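Local coordinates for pentatricopeptide repeat-containing protein 10, chloroplastic (Zea mays, PDB 4M59), which binds two similar intergenic RNA elements in the chloroplast atpH 5'-UTR and psaJ 3'-UTR and shields the transcripts from exonucleases, at residues G293-F305 / T319-R332. The protein carries 4 engineered substitutions. Sequence-based numbering, arbitrary orientation.
Sequences GNVGKVDEALALF and TYNLVLGMLGKKSR
Phe-305 reaches from helix 298-305 to the first turns of helix 319-328, its CG anti to the backbone N (chi1 -165°). From CB the ring runs out to meet three side chains of helix 319-328. Val-323 CG2 sits over the centre of one face in a CH-pi contact, 4.1 Å from the centroid of the Phe-305 ring. CE1 also meets the methyl CG2 of Thr-319, obliquely and from the same side of the ring plane as Val-323. The leading edge, CE2 and CZ, points at the face of Tyr-320 in a T-shaped pair with planes 84° apart, and Phe-305 CE2 comes 3.7 Å from Tyr-320 CE1. Farther along, Leu-302 CD1 touches Val-323 CG1 while its CD2 faces Leu-327. Met-326, bent at chi3, brings CE to 3.5 Å from Val-298 CG1 and 3.7 Å from Ala-301 CB. Beyond this apolar packing, Arg-332 NH1 forms a salt bridge with Asp-299 OD2 (3.2 Å), approaching from above the carboxylate plane; the NH2 bond is weak. A leucine in place of Arg-332 would probably leave the Asp-299 carboxylate without this charged mate. The two helices run nearly antiparallel (157°), joining predicted PPR repeats 7 and 8 in the α-helical superhelix of this RNA-binding family. Helix 282-295 touches Ala-301 and Thr-319, and helix 333-346 packs on Tyr-320, Val-323 and Leu-327 through Met-339, Met-343 and Met-336.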
ATOM      1  N   GLY A 293      -5.341   4.523  15.132  1.00 67.07           N
ATOM      2  CA  GLY A 293      -5.726   4.531  13.748  1.00 67.14           C
ATOM      3  C   GLY A 293      -4.662   3.854  12.931  1.00 68.81           C
ATOM      4  O   GLY A 293      -4.904   2.825  12.319  1.00 71.05           O
ATOM      5  N   ASN A 294      -3.465   4.419  12.952  1.00 72.04           N
ATOM      6  CA  ASN A 294      -2.378   3.974  12.090  1.00 73.34           C
ATOM      7  C   ASN A 294      -1.966   2.533  12.323  1.00 76.31           C
ATOM      8  O   ASN A 294      -1.155   1.984  11.599  1.00 77.84           O
ATOM      9  CB  ASN A 294      -1.168   4.893  12.230  1.00 70.16           C
ATOM     10  CG  ASN A 294      -1.403   6.259  11.636  1.00 67.88           C
ATOM     11  OD1 ASN A 294      -2.370   6.480  10.921  1.00 67.23           O
ATOM     12  ND2 ASN A 294      -0.510   7.181  11.925  1.00 66.85           N
ATOM     13  N   VAL A 295      -2.538   1.926  13.349  1.00 87.41           N
ATOM     14  CA  VAL A 295      -2.278   0.540  13.650  1.00 90.37           C
ATOM     15  C   VAL A 295      -3.354  -0.265  12.991  1.00 92.30           C
ATOM     16  O   VAL A 295      -3.116  -1.333  12.451  1.00 94.92           O
ATOM     17  CB  VAL A 295      -2.310   0.299  15.157  1.00101.38           C
ATOM     18  CG1 VAL A 295      -2.459  -1.163  15.465  1.00104.41           C
ATOM     19  CG2 VAL A 295      -1.060   0.837  15.785  1.00100.21           C
ATOM     20  N   GLY A 296      -4.558   0.271  13.019  0.59 81.60           N
ATOM     21  CA  GLY A 296      -5.678  -0.404  12.409  0.59 83.39           C
ATOM     22  C   GLY A 296      -6.737  -0.744  13.424  0.59 83.95           C
ATOM     23  O   GLY A 296      -7.591  -1.591  13.188  0.59 86.14           O
ATOM     24  N   LYS A 297      -6.680  -0.081  14.567  1.00 91.73           N
ATOM     25  CA  LYS A 297      -7.674  -0.292  15.585  1.00 92.04           C
ATOM     26  C   LYS A 297      -8.437   0.993  15.820  1.00 89.00           C
ATOM     27  O   LYS A 297      -8.075   1.804  16.657  1.00 86.92           O
ATOM     28  CB  LYS A 297      -7.030  -0.834  16.858  1.00 96.65           C
ATOM     29  CG  LYS A 297      -6.609  -2.290  16.728  0.44 99.80           C
ATOM     30  CD  LYS A 297      -6.203  -2.906  18.047  0.92100.61           C
ATOM     31  CE  LYS A 297      -4.890  -2.353  18.542  1.00 99.26           C
ATOM     32  NZ  LYS A 297      -4.248  -3.297  19.476  0.73100.89           N
ATOM     33  N   VAL A 298      -9.511   1.156  15.059  1.00 76.77           N
ATOM     34  CA  VAL A 298     -10.203   2.425  14.944  1.00 73.69           C
ATOM     35  C   VAL A 298     -11.442   2.539  15.803  1.00 73.36           C
ATOM     36  O   VAL A 298     -11.897   3.636  16.102  1.00 70.69           O
ATOM     37  CB  VAL A 298     -10.624   2.639  13.514  1.00 82.62           C
ATOM     38  CG1 VAL A 298      -9.431   2.996  12.673  1.00 81.84           C
ATOM     39  CG2 VAL A 298     -11.233   1.382  12.997  1.00 85.87           C
ATOM     40  N   ASP A 299     -12.000   1.414  16.202  1.00 83.43           N
ATOM     41  CA  ASP A 299     -13.179   1.447  17.032  1.00 83.38           C
ATOM     42  C   ASP A 299     -12.778   1.960  18.391  1.00 81.84           C
ATOM     43  O   ASP A 299     -13.585   2.540  19.103  1.00 80.40           O
ATOM     44  CB  ASP A 299     -13.786   0.068  17.126  1.00 80.38           C
ATOM     45  CG  ASP A 299     -13.728  -0.670  15.810  0.20 82.49           C
ATOM     46  OD1 ASP A 299     -12.610  -1.043  15.406  0.53 83.27           O
ATOM     47  OD2 ASP A 299     -14.785  -0.879  15.184  1.00 83.40           O
ATOM     48  N   GLU A 300     -11.515   1.765  18.738  1.00 91.13           N
ATOM     49  CA  GLU A 300     -10.987   2.266  19.994  1.00 89.68           C
ATOM     50  C   GLU A 300     -10.846   3.770  19.955  1.00 86.23           C
ATOM     51  O   GLU A 300     -11.240   4.462  20.881  1.00 84.55           O
ATOM     52  CB  GLU A 300      -9.635   1.640  20.327  0.36 87.75           C
ATOM     53  CG  GLU A 300      -9.681   0.182  20.751  1.00 90.98           C
ATOM     54  CD  GLU A 300      -8.508  -0.203  21.627  1.00 91.52           C
ATOM     55  OE1 GLU A 300      -8.085  -1.375  21.594  1.00 93.99           O
ATOM     56  OE2 GLU A 300      -8.013   0.666  22.364  0.26 89.42           O
ATOM     57  N   ALA A 301     -10.260   4.275  18.885  1.00 73.17           N
ATOM     58  CA  ALA A 301     -10.009   5.692  18.790  1.00 70.26           C
ATOM     59  C   ALA A 301     -11.310   6.427  18.884  1.00 68.63           C
ATOM     60  O   ALA A 301     -11.400   7.498  19.461  1.00 66.53           O
ATOM     61  CB  ALA A 301      -9.328   6.001  17.504  1.00 69.84           C
ATOM     62  N   LEU A 302     -12.346   5.832  18.298  1.00 84.62           N
ATOM     63  CA  LEU A 302     -13.688   6.386  18.367  1.00 83.33           C
ATOM     64  C   LEU A 302     -14.094   6.499  19.827  1.00 82.88           C
ATOM     65  O   LEU A 302     -14.575   7.539  20.272  1.00 80.63           O
ATOM     66  CB  LEU A 302     -14.671   5.481  17.623  1.00 87.18           C
ATOM     67  CG  LEU A 302     -15.267   6.012  16.316  1.00 86.02           C
ATOM     68  CD1 LEU A 302     -14.343   7.031  15.665  1.00 84.06           C
ATOM     69  CD2 LEU A 302     -15.560   4.861  15.367  1.00 88.61           C
ATOM     70  N   ALA A 303     -13.884   5.415  20.566  1.00108.57           N
ATOM     71  CA  ALA A 303     -14.204   5.381  21.970  1.00108.45           C
ATOM     72  C   ALA A 303     -13.539   6.531  22.693  1.00105.81           C
ATOM     73  O   ALA A 303     -14.175   7.185  23.501  1.00104.23           O
ATOM     74  CB  ALA A 303     -13.781   4.087  22.554  1.00 97.81           C
ATOM     75  N   LEU A 304     -12.275   6.800  22.403  1.00 99.43           N
ATOM     76  CA  LEU A 304     -11.612   7.917  23.060  1.00 97.22           C
ATOM     77  C   LEU A 304     -12.320   9.170  22.669  1.00 94.97           C
ATOM     78  O   LEU A 304     -12.457  10.091  23.464  1.00 93.23           O
ATOM     79  CB  LEU A 304     -10.148   8.051  22.653  1.00102.81           C
ATOM     80  CG  LEU A 304      -9.320   9.188  23.284  1.00101.04           C
ATOM     81  CD1 LEU A 304      -7.870   8.819  23.274  1.00102.07           C
ATOM     82  CD2 LEU A 304      -9.476  10.537  22.603  1.00 99.33           C
ATOM     83  N   PHE A 305     -12.750   9.209  21.423  1.00 75.36           N
ATOM     84  CA  PHE A 305     -13.309  10.428  20.918  1.00 73.45           C
ATOM     85  C   PHE A 305     -14.579  10.735  21.676  1.00 72.39           C
ATOM     86  O   PHE A 305     -14.883  11.886  21.925  1.00 70.77           O
ATOM     87  CB  PHE A 305     -13.537  10.354  19.417  1.00 68.68           C
ATOM     88  CG  PHE A 305     -13.762  11.677  18.799  1.00 67.10           C
ATOM     89  CD1 PHE A 305     -13.010  12.750  19.184  1.00 66.20           C
ATOM     90  CD2 PHE A 305     -14.726  11.859  17.853  1.00 66.80           C
ATOM     91  CE1 PHE A 305     -13.212  13.960  18.637  1.00 65.33           C
ATOM     92  CE2 PHE A 305     -14.925  13.075  17.311  1.00 65.70           C
ATOM     93  CZ  PHE A 305     -14.166  14.123  17.702  1.00 65.13           C
ATOM     94  N   THR A 319      -9.660  18.341  14.207  1.00 63.50           N
ATOM     95  CA  THR A 319      -9.805  17.120  14.971  1.00 63.16           C
ATOM     96  C   THR A 319     -10.833  16.201  14.327  1.00 63.22           C
ATOM     97  O   THR A 319     -10.623  15.007  14.206  1.00 63.43           O
ATOM     98  CB  THR A 319     -10.241  17.438  16.393  1.00 69.32           C
ATOM     99  OG1 THR A 319      -9.420  18.477  16.917  1.00 68.97           O
ATOM    100  CG2 THR A 319     -10.110  16.230  17.252  1.00 69.23           C
ATOM    101  N   TYR A 320     -11.943  16.777  13.897  1.00 66.54           N
ATOM    102  CA  TYR A 320     -12.993  16.013  13.258  1.00 66.27           C
ATOM    103  C   TYR A 320     -12.555  15.434  11.928  1.00 66.96           C
ATOM    104  O   TYR A 320     -12.809  14.275  11.663  1.00 66.99           O
ATOM    105  CB  TYR A 320     -14.237  16.872  13.083  1.00 68.31           C
ATOM    106  CG  TYR A 320     -15.238  16.791  14.210  1.00 66.61           C
ATOM    107  CD1 TYR A 320     -15.986  15.654  14.409  1.00 66.13           C
ATOM    108  CD2 TYR A 320     -15.466  17.858  15.047  1.00 65.55           C
ATOM    109  CE1 TYR A 320     -16.905  15.575  15.417  1.00 64.89           C
ATOM    110  CE2 TYR A 320     -16.380  17.783  16.056  1.00 63.92           C
ATOM    111  CZ  TYR A 320     -17.094  16.639  16.235  1.00 63.69           C
ATOM    112  OH  TYR A 320     -18.016  16.548  17.238  1.00 63.40           O
ATOM    113  N   ASN A 321     -11.908  16.233  11.087  1.00 59.00           N
ATOM    114  CA  ASN A 321     -11.433  15.742   9.801  1.00 59.59           C
ATOM    115  C   ASN A 321     -10.499  14.582   9.987  1.00 59.71           C
ATOM    116  O   ASN A 321     -10.471  13.657   9.197  1.00 60.01           O
ATOM    117  CB  ASN A 321     -10.667  16.814   9.048  1.00 57.89           C
ATOM    118  CG  ASN A 321     -11.456  18.045   8.835  1.00 58.30           C
ATOM    119  OD1 ASN A 321     -10.912  19.116   8.652  1.00 59.21           O
ATOM    120  ND2 ASN A 321     -12.764  17.902   8.844  1.00 57.79           N
ATOM    121  N   LEU A 322      -9.712  14.669  11.040  1.00 60.44           N
ATOM    122  CA  LEU A 322      -8.772  13.641  11.384  1.00 60.79           C
ATOM    123  C   LEU A 322      -9.526  12.354  11.587  1.00 60.96           C
ATOM    124  O   LEU A 322      -9.150  11.318  11.066  1.00 61.76           O
ATOM    125  CB  LEU A 322      -8.055  14.059  12.660  1.00 67.73           C
ATOM    126  CG  LEU A 322      -6.952  13.227  13.281  1.00 68.22           C
ATOM    127  CD1 LEU A 322      -5.939  14.170  13.816  1.00 68.12           C
ATOM    128  CD2 LEU A 322      -7.465  12.368  14.410  1.00 68.25           C
ATOM    129  N   VAL A 323     -10.615  12.434  12.334  1.00 60.26           N
ATOM    130  CA  VAL A 323     -11.411  11.267  12.657  1.00 60.65           C
ATOM    131  C   VAL A 323     -12.136  10.745  11.434  1.00 61.03           C
ATOM    132  O   VAL A 323     -12.242   9.550  11.223  1.00 62.16           O
ATOM    133  CB  VAL A 323     -12.439  11.596  13.726  1.00 64.88           C
ATOM    134  CG1 VAL A 323     -13.180  10.363  14.130  1.00 65.69           C
ATOM    135  CG2 VAL A 323     -11.763  12.188  14.917  1.00 64.45           C
ATOM    136  N   LEU A 324     -12.630  11.662  10.622  1.00 57.02           N
ATOM    137  CA  LEU A 324     -13.330  11.304   9.408  1.00 57.23           C
ATOM    138  C   LEU A 324     -12.421  10.562   8.460  1.00 58.10           C
ATOM    139  O   LEU A 324     -12.816   9.576   7.856  1.00 58.76           O
ATOM    140  CB  LEU A 324     -13.892  12.554   8.740  1.00 55.73           C
ATOM    141  CG  LEU A 324     -15.017  13.227   9.513  1.00 54.87           C
ATOM    142  CD1 LEU A 324     -15.338  14.560   8.947  1.00 54.79           C
ATOM    143  CD2 LEU A 324     -16.232  12.365   9.490  1.00 54.73           C
ATOM    144  N   GLY A 325     -11.191  11.036   8.339  1.00 67.47           N
ATOM    145  CA  GLY A 325     -10.231  10.423   7.460  1.00 68.17           C
ATOM    146  C   GLY A 325     -10.017   8.980   7.801  1.00 69.41           C
ATOM    147  O   GLY A 325      -9.954   8.134   6.929  1.00 70.24           O
ATOM    148  N   MET A 326      -9.891   8.719   9.100  1.00 80.20           N
ATOM    149  CA  MET A 326      -9.736   7.368   9.611  1.00 82.02           C
ATOM    150  C   MET A 326     -10.910   6.522   9.167  1.00 82.91           C
ATOM    151  O   MET A 326     -10.745   5.390   8.711  1.00 84.84           O
ATOM    152  CB  MET A 326      -9.683   7.379  11.137  1.00 90.70           C
ATOM    153  CG  MET A 326      -8.351   7.806  11.724  1.00 90.45           C
ATOM    154  SD  MET A 326      -8.375   7.711  13.523  1.00 90.49           S
ATOM    155  CE  MET A 326      -9.444   6.295  13.769  1.00 92.54           C
ATOM    156  N   LEU A 327     -12.108   7.077   9.306  1.00 73.48           N
ATOM    157  CA  LEU A 327     -13.305   6.364   8.929  1.00 74.17           C
ATOM    158  C   LEU A 327     -13.378   6.212   7.433  1.00 73.93           C
ATOM    159  O   LEU A 327     -14.054   5.337   6.926  1.00 74.81           O
ATOM    160  CB  LEU A 327     -14.519   7.128   9.402  1.00 71.90           C
ATOM    161  CG  LEU A 327     -14.586   7.386  10.888  1.00 71.71           C
ATOM    162  CD1 LEU A 327     -15.733   8.286  11.177  1.00 70.10           C
ATOM    163  CD2 LEU A 327     -14.766   6.085  11.579  1.00 74.04           C
ATOM    164  N   GLY A 328     -12.679   7.088   6.731  1.00 71.42           N
ATOM    165  CA  GLY A 328     -12.743   7.114   5.293  1.00 70.97           C
ATOM    166  C   GLY A 328     -12.225   5.834   4.716  1.00 72.60           C
ATOM    167  O   GLY A 328     -12.879   5.181   3.924  1.00 72.88           O
ATOM    168  N   LYS A 329     -11.078   5.452   5.212  1.00 77.49           N
ATOM    169  CA  LYS A 329     -10.395   4.307   4.713  1.00 79.65           C
ATOM    170  C   LYS A 329     -11.133   3.065   5.002  1.00 81.74           C
ATOM    171  O   LYS A 329     -10.859   2.045   4.435  1.00 83.86           O
ATOM    172  CB  LYS A 329      -9.046   4.229   5.346  1.00 89.43           C
ATOM    173  CG  LYS A 329      -8.131   5.249   4.841  1.00 87.88           C
ATOM    174  CD  LYS A 329      -7.307   5.813   5.939  1.00 87.53           C
ATOM    175  CE  LYS A 329      -6.268   6.729   5.386  1.00 86.51           C
ATOM    176  NZ  LYS A 329      -6.678   7.397   4.131  1.00 85.25           N
ATOM    177  N   LYS A 330     -12.069   3.145   5.939  1.00 77.37           N
ATOM    178  CA  LYS A 330     -12.915   2.009   6.283  1.00 79.39           C
ATOM    179  C   LYS A 330     -14.264   2.205   5.615  1.00 77.43           C
ATOM    180  O   LYS A 330     -15.127   1.331   5.647  1.00 78.28           O
ATOM    181  CB  LYS A 330     -13.082   1.902   7.798  1.00 94.94           C
ATOM    182  CG  LYS A 330     -12.149   0.900   8.455  1.00 98.56           C
ATOM    183  CD  LYS A 330     -10.765   0.934   7.829  1.00 98.90           C
ATOM    184  CE  LYS A 330     -10.054  -0.399   7.982  1.00103.28           C
ATOM    185  NZ  LYS A 330      -9.392  -0.526   9.307  1.00104.43           N
ATOM    186  N   SER A 331     -14.425   3.372   5.005  1.00 78.04           N
ATOM    187  CA  SER A 331     -15.637   3.711   4.292  1.00 76.32           C
ATOM    188  C   SER A 331     -16.851   3.523   5.159  1.00 76.49           C
ATOM    189  O   SER A 331     -17.856   2.989   4.725  1.00 76.29           O
ATOM    190  CB  SER A 331     -15.776   2.850   3.052  1.00 84.11           C
ATOM    191  OG  SER A 331     -16.137   1.541   3.422  1.00 85.93           O
ATOM    192  N   ARG A 332     -16.758   3.962   6.400  1.00 84.13           N
ATOM    193  CA  ARG A 332     -17.869   3.801   7.317  1.00 84.60           C
ATOM    194  C   ARG A 332     -18.849   4.928   7.119  1.00 82.47           C
ATOM    195  O   ARG A 332     -18.946   5.830   7.932  1.00 81.68           O
ATOM    196  CB  ARG A 332     -17.372   3.717   8.762  1.00 89.08           C
ATOM    197  CG  ARG A 332     -16.854   2.324   9.136  1.00 92.30           C
ATOM    198  CD  ARG A 332     -15.717   2.359  10.136  0.62 93.71           C
ATOM    199  NE  ARG A 332     -16.159   2.349  11.528  0.57 94.66           N
ATOM    200  CZ  ARG A 332     -16.012   1.324  12.354  1.00 98.02           C
ATOM    201  NH1 ARG A 332     -16.443   1.411  13.602  0.53 98.35           N
ATOM    202  NH2 ARG A 332     -15.436   0.212  11.936  1.00101.01           N
TER